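Putative ABC transporter, ATP-binding protein ComA (Streptococcus mutans, PDB 3K8U) is a putative ATP-binding cassette transporter, represented here by its peptidase domain, a member of the C39 family in the papain-like clan CA. Local coordinates at residues A[73-76]-A[81-84]; A[99-104]-A[117-122]; A[49-54]-A[134-139]; A[23-28]-A[83-88]. All blocks are in the same frame, centred on the assembly; numbering follows the deposited sequence.

Contact 1 of 4, residues A[73-76]-A[81-84]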
loop_
_atom_site.group_PDB
_atom_site.type_symbol
_atom_site.label_atom_id
_atom_site.label_comp_id
_atom_site.label_asym_id
_atom_site.label_seq_id
_atom_site.Cartn_x
_atom_site.Cartn_y
_atom_site.Cartn_z
ATOM N N THR A 73 -3.883 11.713 -12.608
ATOM C CA THR A 73 -3.750 11.361 -14.026
ATOM C C THR A 73 -3.034 10.021 -14.150
ATOM O O THR A 73 -3.070 9.372 -15.193
ATOM C CB THR A 73 -2.953 12.416 -14.828
ATOM O OG1 THR A 73 -1.587 12.413 -14.401
ATOM C CG2 THR A 73 -3.553 13.799 -14.648
ATOM N N LEU A 74 -2.381 9.610 -13.065
ATOM C CA LEU A 74 -1.674 8.340 -13.020
ATOM C C LEU A 74 -2.607 7.205 -13.434
ATOM O O LEU A 74 -2.222 6.312 -14.185
ATOM C CB LEU A 74 -1.171 8.092 -11.593
ATOM C CG LEU A 74 -0.381 6.816 -11.326
ATOM C CD1 LEU A 74 0.954 6.871 -12.072
ATOM C CD2 LEU A 74 -0.161 6.656 -9.826
ATOM N N PHE A 75 -3.862 7.289 -13.002
ATOM C CA PHE A 75 -4.843 6.256 -13.298
ATOM C C PHE A 75 -5.394 6.239 -14.723
ATOM O O PHE A 75 -6.101 5.303 -15.112
ATOM C CB PHE A 75 -5.954 6.287 -12.241
ATOM C CG PHE A 75 -5.429 6.155 -10.840
ATOM C CD1 PHE A 75 -4.939 4.930 -10.384
ATOM C CD2 PHE A 75 -5.348 7.263 -10.003
ATOM C CE1 PHE A 75 -4.369 4.816 -9.119
ATOM C CE2 PHE A 75 -4.778 7.159 -8.735
ATOM C CZ PHE A 75 -4.285 5.929 -8.292
ATOM N N ASP A 76 -5.021 7.243 -15.513
ATOM C CA ASP A 76 -5.444 7.333 -16.908
ATOM C C ASP A 76 -4.365 6.791 -17.845
ATOM O O ASP A 76 -4.534 6.794 -19.062
ATOM C CB ASP A 76 -5.777 8.781 -17.282
ATOM C CG ASP A 76 -6.957 9.326 -16.510
ATOM O OD1 ASP A 76 -7.852 8.537 -16.149
ATOM O OD2 ASP A 76 -6.995 10.550 -16.266
ATOM N N THR A 81 1.288 -0.295 -13.980
ATOM C CA THR A 81 1.423 -1.625 -13.399
ATOM C C THR A 81 0.858 -1.683 -11.992
ATOM O O THR A 81 1.272 -0.925 -11.113
ATOM C CB THR A 81 2.891 -2.093 -13.356
ATOM O OG1 THR A 81 3.669 -1.170 -12.582
ATOM C CG2 THR A 81 3.463 -2.197 -14.762
ATOM N N TYR A 82 -0.112 -2.569 -11.803
ATOM C CA TYR A 82 -0.747 -2.784 -10.511
ATOM C C TYR A 82 -0.227 -4.120 -9.987
ATOM O O TYR A 82 0.181 -4.979 -10.769
ATOM C CB TYR A 82 -2.266 -2.862 -10.668
ATOM C CG TYR A 82 -2.933 -1.588 -11.127
ATOM C CD1 TYR A 82 -3.255 -0.579 -10.217
ATOM C CD2 TYR A 82 -3.284 -1.406 -12.464
ATOM C CE1 TYR A 82 -3.918 0.577 -10.628
ATOM C CE2 TYR A 82 -3.945 -0.252 -12.886
ATOM C CZ TYR A 82 -4.259 0.730 -11.965
ATOM O OH TYR A 82 -4.927 1.859 -12.375
ATOM N N PRO A 83 -0.223 -4.311 -8.660
ATOM C CA PRO A 83 -0.672 -3.352 -7.649
ATOM C C PRO A 83 0.488 -2.510 -7.127
ATOM O O PRO A 83 1.652 -2.788 -7.424
ATOM C CB PRO A 83 -1.199 -4.273 -6.553
ATOM C CG PRO A 83 -0.161 -5.368 -6.557
ATOM C CD PRO A 83 0.072 -5.623 -8.044
ATOM N N PHE A 84 0.162 -1.442 -6.407
ATOM C CA PHE A 84 1.186 -0.603 -5.796
ATOM C C PHE A 84 0.668 -0.020 -4.487
ATOM O O PHE A 84 -0.509 -0.173 -4.152
ATOM C CB PHE A 84 1.725 0.470 -6.756
ATOM C CG PHE A 84 0.688 1.410 -7.284
ATOM C CD1 PHE A 84 0.458 2.634 -6.661
ATOM C CD2 PHE A 84 -0.033 1.095 -8.433
ATOM C CE1 PHE A 84 -0.471 3.529 -7.176
ATOM C CE2 PHE A 84 -0.964 1.983 -8.957
ATOM C CZ PHE A 84 -1.185 3.202 -8.328
#

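Contact 2 of 4, residues A[99-104]-A[117-122]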
loop_
_atom_site.group_PDB
_atom_site.type_symbol
_atom_site.label_atom_id
_atom_site.label_comp_id
_atom_site.label_asym_id
_atom_site.label_seq_id
_atom_site.Cartn_x
_atom_site.Cartn_y
_atom_site.Cartn_z
ATOM N N VAL A 99 -3.375 -0.471 -0.750
ATOM C CA VAL A 99 -2.792 -1.163 -1.881
ATOM C C VAL A 99 -3.767 -0.749 -2.989
ATOM O O VAL A 99 -4.967 -0.617 -2.732
ATOM C CB VAL A 99 -2.853 -2.698 -1.731
ATOM C CG1 VAL A 99 -2.372 -3.358 -3.015
ATOM C CG2 VAL A 99 -1.995 -3.153 -0.552
ATOM N N VAL A 100 -3.260 -0.427 -4.176
ATOM C CA VAL A 100 -4.146 -0.069 -5.276
ATOM C C VAL A 100 -4.059 -1.210 -6.285
ATOM O O VAL A 100 -2.982 -1.520 -6.790
ATOM C CB VAL A 100 -3.772 1.286 -5.934
ATOM C CG1 VAL A 100 -4.740 1.596 -7.072
ATOM C CG2 VAL A 100 -3.841 2.397 -4.901
ATOM N N TYR A 101 -5.197 -1.850 -6.538
ATOM C CA TYR A 101 -5.269 -2.998 -7.443
ATOM C C TYR A 101 -5.679 -2.678 -8.869
ATOM O O TYR A 101 -5.347 -3.421 -9.792
ATOM C CB TYR A 101 -6.243 -4.032 -6.885
ATOM C CG TYR A 101 -5.876 -4.541 -5.518
ATOM C CD1 TYR A 101 -4.833 -5.451 -5.346
ATOM C CD2 TYR A 101 -6.574 -4.114 -4.392
ATOM C CE1 TYR A 101 -4.495 -5.921 -4.081
ATOM C CE2 TYR A 101 -6.247 -4.573 -3.131
ATOM C CZ TYR A 101 -5.210 -5.472 -2.978
ATOM O OH TYR A 101 -4.885 -5.903 -1.716
ATOM N N GLY A 102 -6.438 -1.604 -9.044
ATOM C CA GLY A 102 -6.874 -1.241 -10.376
ATOM C C GLY A 102 -7.850 -0.092 -10.373
ATOM O O GLY A 102 -8.066 0.559 -9.349
ATOM N N SER A 103 -8.426 0.172 -11.541
ATOM C CA SER A 103 -9.395 1.243 -11.697
ATOM C C SER A 103 -10.482 0.815 -12.671
ATOM O O SER A 103 -10.208 0.136 -13.663
ATOM C CB SER A 103 -8.714 2.512 -12.213
ATOM O OG SER A 103 -8.150 2.309 -13.497
ATOM N N GLN A 104 -11.717 1.188 -12.363
ATOM C CA GLN A 104 -12.855 0.868 -13.213
ATOM C C GLN A 104 -13.874 1.992 -13.097
ATOM O O GLN A 104 -14.422 2.236 -12.018
ATOM C CB GLN A 104 -13.487 -0.469 -12.813
ATOM C CG GLN A 104 -14.487 -0.998 -13.838
ATOM C CD GLN A 104 -15.049 -2.363 -13.476
ATOM O OE1 GLN A 104 -16.265 -2.567 -13.484
ATOM N NE2 GLN A 104 -14.165 -3.306 -13.163
ATOM N N VAL A 117 -12.622 -2.799 6.540
ATOM C CA VAL A 117 -12.720 -2.255 5.186
ATOM C C VAL A 117 -12.214 -3.254 4.138
ATOM O O VAL A 117 -12.955 -3.653 3.239
ATOM C CB VAL A 117 -11.926 -0.926 5.046
ATOM C CG1 VAL A 117 -12.096 -0.350 3.643
ATOM C CG2 VAL A 117 -12.389 0.088 6.088
ATOM N N LYS A 118 -10.941 -3.631 4.247
ATOM C CA LYS A 118 -10.328 -4.577 3.320
ATOM C C LYS A 118 -10.397 -4.133 1.853
ATOM O O LYS A 118 -10.218 -2.953 1.559
ATOM C CB LYS A 118 -10.939 -5.970 3.500
ATOM C CG LYS A 118 -10.663 -6.597 4.852
ATOM C CD LYS A 118 -11.154 -8.037 4.841
ATOM C CE LYS A 118 -10.954 -8.714 6.167
ATOM N NZ LYS A 118 -11.325 -10.148 6.052
ATOM N N VAL A 119 -10.675 -5.064 0.942
ATOM C CA VAL A 119 -10.744 -4.727 -0.482
ATOM C C VAL A 119 -12.095 -4.118 -0.831
ATOM O O VAL A 119 -13.143 -4.723 -0.594
ATOM C CB VAL A 119 -10.468 -5.953 -1.385
ATOM C CG1 VAL A 119 -10.443 -5.532 -2.854
ATOM C CG2 VAL A 119 -9.151 -6.597 -1.007
ATOM N N THR A 120 -12.065 -2.923 -1.413
ATOM C CA THR A 120 -13.293 -2.223 -1.767
ATOM C C THR A 120 -13.091 -1.246 -2.923
ATOM O O THR A 120 -11.964 -0.982 -3.339
ATOM C CB THR A 120 -13.831 -1.436 -0.540
ATOM O OG1 THR A 120 -15.077 -0.810 -0.867
ATOM C CG2 THR A 120 -12.831 -0.361 -0.106
ATOM N N ARG A 121 -14.201 -0.779 -3.484
ATOM C CA ARG A 121 -14.159 0.204 -4.555
ATOM C C ARG A 121 -14.265 1.563 -3.870
ATOM O O ARG A 121 -15.000 1.712 -2.891
ATOM C CB ARG A 121 -15.337 0.015 -5.515
ATOM C CG ARG A 121 -15.204 -1.177 -6.438
ATOM C CD ARG A 121 -16.414 -1.293 -7.351
ATOM N NE ARG A 121 -16.187 -2.259 -8.421
ATOM C CZ ARG A 121 -15.855 -1.936 -9.668
ATOM N NH1 ARG A 121 -15.710 -0.662 -10.018
ATOM N NH2 ARG A 121 -15.658 -2.891 -10.567
ATOM N N MET A 122 -13.506 2.534 -4.362
ATOM C CA MET A 122 -13.508 3.882 -3.801
ATOM C C MET A 122 -13.566 4.881 -4.949
ATOM O O MET A 122 -12.867 4.721 -5.950
ATOM C CB MET A 122 -12.232 4.118 -2.976
ATOM C CG MET A 122 -12.175 5.472 -2.272
ATOM S SD MET A 122 -10.699 5.702 -1.227
ATOM C CE MET A 122 -11.147 4.696 0.211
#

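Contact 3 of 4, residues A[49-54]-A[134-139]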
loop_
_atom_site.group_PDB
_atom_site.type_symbol
_atom_site.label_atom_id
_atom_site.label_comp_id
_atom_site.label_asym_id
_atom_site.label_seq_id
_atom_site.Cartn_x
_atom_site.Cartn_y
_atom_site.Cartn_z
ATOM N N THR A 49 4.611 2.879 10.356
ATOM C CA THR A 49 5.717 2.708 9.423
ATOM C C THR A 49 5.848 3.927 8.527
ATOM O O THR A 49 4.849 4.489 8.079
ATOM C CB THR A 49 5.499 1.480 8.511
ATOM O OG1 THR A 49 5.006 0.385 9.289
ATOM C CG2 THR A 49 6.806 1.067 7.840
ATOM N N THR A 50 7.085 4.347 8.288
ATOM C CA THR A 50 7.340 5.486 7.418
ATOM C C THR A 50 7.465 4.926 6.007
ATOM O O THR A 50 7.601 3.711 5.824
ATOM C CB THR A 50 8.653 6.212 7.786
ATOM O OG1 THR A 50 9.764 5.335 7.569
ATOM C CG2 THR A 50 8.638 6.643 9.247
ATOM N N ALA A 51 7.397 5.803 5.012
ATOM C CA ALA A 51 7.520 5.384 3.620
ATOM C C ALA A 51 8.903 4.773 3.409
ATOM O O ALA A 51 9.061 3.810 2.655
ATOM C CB ALA A 51 7.318 6.573 2.695
ATOM N N LEU A 52 9.895 5.331 4.101
ATOM C CA LEU A 52 11.274 4.855 4.019
ATOM C C LEU A 52 11.356 3.428 4.563
ATOM O O LEU A 52 12.050 2.580 4.001
ATOM C CB LEU A 52 12.193 5.770 4.835
ATOM C CG LEU A 52 13.446 6.343 4.163
ATOM C CD1 LEU A 52 14.370 5.224 3.702
ATOM C CD2 LEU A 52 13.041 7.227 2.994
ATOM N N GLY A 53 10.636 3.179 5.657
ATOM C CA GLY A 53 10.614 1.862 6.270
ATOM C C GLY A 53 10.044 0.807 5.337
ATOM O O GLY A 53 10.560 -0.310 5.266
ATOM N N ILE A 54 8.972 1.150 4.627
ATOM C CA ILE A 54 8.358 0.221 3.681
ATOM C C ILE A 54 9.355 -0.099 2.563
ATOM O O ILE A 54 9.571 -1.267 2.217
ATOM C CB ILE A 54 7.063 0.812 3.063
ATOM C CG1 ILE A 54 5.960 0.894 4.119
ATOM C CG2 ILE A 54 6.602 -0.032 1.880
ATOM C CD1 ILE A 54 4.667 1.501 3.604
ATOM N N LEU A 134 1.946 10.288 -2.783
ATOM C CA LEU A 134 3.039 9.327 -2.702
ATOM C C LEU A 134 2.602 7.933 -3.121
ATOM O O LEU A 134 1.594 7.410 -2.633
ATOM C CB LEU A 134 3.625 9.268 -1.284
ATOM C CG LEU A 134 4.788 8.277 -1.114
ATOM C CD1 LEU A 134 6.014 8.781 -1.860
ATOM C CD2 LEU A 134 5.114 8.083 0.355
ATOM N N ALA A 135 3.360 7.344 -4.043
ATOM C CA ALA A 135 3.087 5.996 -4.531
ATOM C C ALA A 135 4.394 5.211 -4.502
ATOM O O ALA A 135 5.445 5.730 -4.877
ATOM C CB ALA A 135 2.529 6.038 -5.952
ATOM N N ILE A 136 4.328 3.981 -4.008
ATOM C CA ILE A 136 5.499 3.120 -3.931
ATOM C C ILE A 136 5.243 1.907 -4.808
ATOM O O ILE A 136 4.269 1.177 -4.609
ATOM C CB ILE A 136 5.788 2.673 -2.473
ATOM C CG1 ILE A 136 6.037 3.901 -1.591
ATOM C CG2 ILE A 136 7.012 1.739 -2.431
ATOM C CD1 ILE A 136 6.061 3.609 -0.103
ATOM N N PHE A 137 6.109 1.731 -5.804
ATOM C CA PHE A 137 6.023 0.618 -6.741
ATOM C C PHE A 137 7.108 -0.408 -6.430
ATOM O O PHE A 137 8.262 -0.046 -6.183
ATOM C CB PHE A 137 6.181 1.126 -8.181
ATOM C CG PHE A 137 5.020 1.957 -8.665
ATOM C CD1 PHE A 137 4.010 1.382 -9.428
ATOM C CD2 PHE A 137 4.925 3.304 -8.336
ATOM C CE1 PHE A 137 2.918 2.133 -9.852
ATOM C CE2 PHE A 137 3.836 4.066 -8.755
ATOM C CZ PHE A 137 2.828 3.478 -9.512
ATOM N N LEU A 138 6.728 -1.683 -6.428
ATOM C CA LEU A 138 7.663 -2.769 -6.145
ATOM C C LEU A 138 7.655 -3.779 -7.286
ATOM O O LEU A 138 6.623 -4.015 -7.913
ATOM C CB LEU A 138 7.282 -3.491 -4.850
ATOM C CG LEU A 138 6.926 -2.680 -3.603
ATOM C CD1 LEU A 138 6.617 -3.635 -2.467
ATOM C CD2 LEU A 138 8.057 -1.750 -3.220
ATOM N N ALA A 139 8.807 -4.395 -7.527
ATOM C CA ALA A 139 8.938 -5.393 -8.584
ATOM C C ALA A 139 10.052 -6.375 -8.247
ATOM O O ALA A 139 11.106 -5.979 -7.750
ATOM C CB ALA A 139 9.224 -4.710 -9.915
#

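Contact 4 of 4, residues A[23-28]-A[83-88]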
loop_
_atom_site.group_PDB
_atom_site.type_symbol
_atom_site.label_atom_id
_atom_site.label_comp_id
_atom_site.label_asym_id
_atom_site.label_seq_id
_atom_site.Cartn_x
_atom_site.Cartn_y
_atom_site.Cartn_z
ATOM N N ALA A 23 3.098 -6.858 2.921
ATOM C CA ALA A 23 2.797 -8.290 2.878
ATOM C C ALA A 23 1.817 -8.586 1.741
ATOM O O ALA A 23 1.935 -9.604 1.049
ATOM C CB ALA A 23 2.213 -8.754 4.216
ATOM N N SER A 24 0.868 -7.677 1.536
ATOM C CA SER A 24 -0.135 -7.827 0.484
ATOM C C SER A 24 0.494 -7.866 -0.905
ATOM O O SER A 24 0.204 -8.765 -1.701
ATOM C CB SER A 24 -1.160 -6.690 0.555
ATOM O OG SER A 24 -1.836 -6.681 1.801
ATOM N N VAL A 25 1.350 -6.890 -1.194
ATOM C CA VAL A 25 2.021 -6.815 -2.489
ATOM C C VAL A 25 2.941 -8.017 -2.683
ATOM O O VAL A 25 2.939 -8.644 -3.745
ATOM C CB VAL A 25 2.824 -5.504 -2.637
ATOM C CG1 VAL A 25 3.654 -5.525 -3.919
ATOM C CG2 VAL A 25 1.868 -4.313 -2.660
ATOM N N ALA A 26 3.697 -8.356 -1.642
ATOM C CA ALA A 26 4.607 -9.497 -1.705
ATOM C C ALA A 26 3.842 -10.779 -2.036
ATOM O O ALA A 26 4.313 -11.606 -2.821
ATOM C CB ALA A 26 5.362 -9.646 -0.386
ATOM N N LYS A 27 2.647 -10.917 -1.463
ATOM C CA LYS A 27 1.800 -12.085 -1.686
ATOM C C LYS A 27 1.352 -12.171 -3.145
ATOM O O LYS A 27 1.174 -13.266 -3.683
ATOM C CB LYS A 27 0.587 -12.053 -0.750
ATOM C CG LYS A 27 -0.165 -13.370 -0.669
ATOM C CD LYS A 27 -1.201 -13.363 0.444
ATOM C CE LYS A 27 -1.841 -14.738 0.593
ATOM N NZ LYS A 27 -2.804 -14.803 1.728
ATOM N N HIS A 28 1.163 -11.014 -3.778
ATOM C CA HIS A 28 0.762 -10.967 -5.181
ATOM C C HIS A 28 1.855 -11.605 -6.037
ATOM O O HIS A 28 1.566 -12.309 -7.005
ATOM C CB HIS A 28 0.528 -9.520 -5.631
ATOM C CG HIS A 28 0.318 -9.374 -7.107
ATOM N ND1 HIS A 28 1.319 -8.974 -7.965
ATOM C CD2 HIS A 28 -0.772 -9.592 -7.879
ATOM C CE1 HIS A 28 0.855 -8.951 -9.201
ATOM N NE2 HIS A 28 -0.411 -9.322 -9.177
ATOM N N PRO A 83 -0.223 -4.311 -8.660
ATOM C CA PRO A 83 -0.672 -3.352 -7.649
ATOM C C PRO A 83 0.488 -2.510 -7.127
ATOM O O PRO A 83 1.652 -2.788 -7.424
ATOM C CB PRO A 83 -1.199 -4.273 -6.553
ATOM C CG PRO A 83 -0.161 -5.368 -6.557
ATOM C CD PRO A 83 0.072 -5.623 -8.044
ATOM N N PHE A 84 0.162 -1.442 -6.407
ATOM C CA PHE A 84 1.186 -0.603 -5.796
ATOM C C PHE A 84 0.668 -0.020 -4.487
ATOM O O PHE A 84 -0.509 -0.173 -4.152
ATOM C CB PHE A 84 1.725 0.470 -6.756
ATOM C CG PHE A 84 0.688 1.410 -7.284
ATOM C CD1 PHE A 84 0.458 2.634 -6.661
ATOM C CD2 PHE A 84 -0.033 1.095 -8.433
ATOM C CE1 PHE A 84 -0.471 3.529 -7.176
ATOM C CE2 PHE A 84 -0.964 1.983 -8.957
ATOM C CZ PHE A 84 -1.185 3.202 -8.328
ATOM N N ILE A 85 1.555 0.616 -3.733
ATOM C CA ILE A 85 1.207 1.179 -2.433
ATOM C C ILE A 85 1.071 2.697 -2.462
ATOM O O ILE A 85 1.819 3.369 -3.161
ATOM C CB ILE A 85 2.284 0.781 -1.401
ATOM C CG1 ILE A 85 2.331 -0.746 -1.272
ATOM C CG2 ILE A 85 2.022 1.441 -0.047
ATOM C CD1 ILE A 85 3.570 -1.271 -0.572
ATOM N N VAL A 86 0.093 3.224 -1.725
ATOM C CA VAL A 86 -0.107 4.672 -1.636
ATOM C C VAL A 86 -0.266 5.114 -0.190
ATOM O O VAL A 86 -0.758 4.357 0.654
ATOM C CB VAL A 86 -1.342 5.170 -2.446
ATOM C CG1 VAL A 86 -1.099 4.998 -3.939
ATOM C CG2 VAL A 86 -2.614 4.440 -2.014
ATOM N N HIS A 87 0.160 6.342 0.087
ATOM C CA HIS A 87 0.062 6.921 1.423
ATOM C C HIS A 87 -1.205 7.770 1.465
ATOM O O HIS A 87 -1.387 8.677 0.643
ATOM C CB HIS A 87 1.298 7.791 1.700
ATOM C CG HIS A 87 1.353 8.358 3.086
ATOM N ND1 HIS A 87 2.096 9.477 3.400
ATOM C CD2 HIS A 87 0.761 7.966 4.240
ATOM C CE1 HIS A 87 1.958 9.749 4.686
ATOM N NE2 HIS A 87 1.153 8.848 5.217
ATOM N N VAL A 88 -2.095 7.455 2.401
ATOM C CA VAL A 88 -3.351 8.193 2.533
ATOM C C VAL A 88 -3.541 8.694 3.952
ATOM O O VAL A 88 -3.219 7.991 4.913
ATOM C CB VAL A 88 -4.576 7.329 2.137
ATOM C CG1 VAL A 88 -4.528 6.992 0.653
ATOM C CG2 VAL A 88 -4.613 6.039 2.969
#

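Contact 1 of 4, residues A[73-76]-A[81-84]
The rings of Phe75, Tyr82 and Phe84, joined by Leu74, form a small apolar cluster through which the 3-10 turn of residues 73-76 packs on the start of strand 84-90. Phe75 meets both other aromatics along one side of its ring. The hydroxyl of Tyr82 comes to its edge, with OH 3.7 Å from Phe75 CD1 and close to the ring plane, and the two side chains meet nearly at right angles. At the next carbon, Phe75 CE1 lies 3.7 Å from Phe84 CZ, the outermost carbon of a ring that presents its edge to Phe75. This turn belongs to the long connection between strands 63-69 and 84-90 of the six-stranded antiparallel sheet of the C39 domain, and Phe75, Tyr82 and Phe84 all rest their side chains on Val100 of strand 93-104. Leu74 and Phe84 reach toward each other from opposite directions, Leu74 CD2 lying 3.9 Å from Phe84 CZ. With chi1 at 59°, CG of Phe84 sits between the backbone N and the carbonyl carbon, and the ring runs out toward the turn; it also stacks with Phe137 of strand 134-140. The phenol of Tyr82 has its polar partner in Ser103, through a weak hydrogen bond.

Contact 2 of 4, residues A[99-104]-A[117-122]
Gln104 and Arg121, and further back Tyr101 and Val119, touch across a strand that lies between them: strands 93-104 and 120-123 are separated in the sheet by strand 107-112, and the touching parts run in nearly the same direction, 23° apart. Where the first pair meets, both side chains are long and extended, and the amide of Gln104 stands almost perpendicular to the guanidinium of Arg121, their planes 80° apart. NH1 of Arg121 packs against the aliphatic root of the glutamine, 3.6 Å from Gln104 CB. NH2 is very close to the amide group itself, so the modelled placement of that amide is doubtful. At the other end Val119 CG2 lies 4.1 Å from Tyr101 CE2, while Val99 CG1 lies over one face of the same ring, 3.4 Å above its plane and displaced toward the rim. The phenol hydroxyl is engaged by the backbone O of Lys7. Tyr101 and Gly102 both face Ile109, a classic beta bulge that interrupts the regular pairing of strands 93-104 and 107-112. The contact is therefore apolar at its inner end and polar at its exposed outer end, where the arginine's positive charge probably remains largely accessible to water.

Contact 3 of 4, residues A[49-54]-A[134-139]
Ala51 and Ile54, one turn apart at the start of helix 51-60, face Leu134 and Ile136, which project from the same side of strand 134-140. The tightest approach is methyl to methyl: Ala51 CB meets Leu134 CD2 at 3.6 Å, with the short alanine side chain and the leucine both directed across the gap. Ile136 enters beside them. Its CG1 is anti to the carbonyl carbon (chi1 -60°) and the chain then runs extended, which carries CD1 to the helix; there Ile136 CD1 lies 4.2 Å from Ile54 CG2 and also touches the methyl and the backbone oxygen of Ala51. The end of Ile136 thus lodges against the first helical turn, and the two isoleucine side chains slant across each other, with the branch methyl of Ile54 as the touching group. That turn is held in shape by Thr50 at the N-cap, whose OG1 accepts from Gly53 N at 3.0 Å with an N-H...O angle of 151°. Around the contact, Ile54 and Ile136 both touch Ile85 of the neighbouring strand 84-90, and Leu138, farther along the strand, packs on Leu22 and Val25 of helix 17-28. Helices laid by aliphatic side chains on one face of a twisted antiparallel sheet are consistent with the papain-like fold of clan CA, to which the C39 peptidase domain belongs.

Contact 4 of 4, residues A[23-28]-A[83-88]
One face of the His28 imidazole is covered by the ring of Pro83: Pro83 CD sits over the ring centre, 3.6 Å from the centroid of the His28 ring, a CH-pi contact. Within the C39 fold this joins the C-terminal end of helix 17-28 to the entry of strand 84-90, in a helix-on-sheet packing near the middle of the domain. The pyrrolidine is slightly shifted, CG approaching the CG-ND1 side of the imidazole, which lies at the exposed margin of the contact. With its CG anti to the backbone N (chi1 171°), His28 carries its ring away from the helix onto the proline. Pro83 follows a cis peptide bond at the point where the loop passes into the strand, and it also packs on Val99 and Tyr101 of strand 93-104. Val25, one turn before His28, faces the same way and is buried; it also touches Leu138 of strand 134-140, so the helix bridges two adjacent strands. Its partner on strand 84-90 is Ile85, whose side chain bends toward the helix at its end. The CG2 methyl of Val25 lies 3.9 Å from Ile85 CG1 and 4.1 Å from Ile85 CD1.

From the N terminus, helix 17-28 opens contact 4 and the start of helix 51-60 opens contact 3. Contact 1 then closes a short loop just before strand 84-90, and contact 4 ends on the same stretch, sharing Pro83 and Phe84 with it. Contact 2 follows in series, tying strand 93-104 to strand 120-123, before strand 134-140 closes contact 3. Contacts 1 and 2 are therefore nested within the loop of contact 3, whereas contacts 3 and 4 cross. Strand 84-90 lies between strands 134-140 and 93-104, linked to Ile136 and Val100 by probable backbone hydrogen bonds, so the sheet connects the two helices with the 73-76 turn and the outer strand.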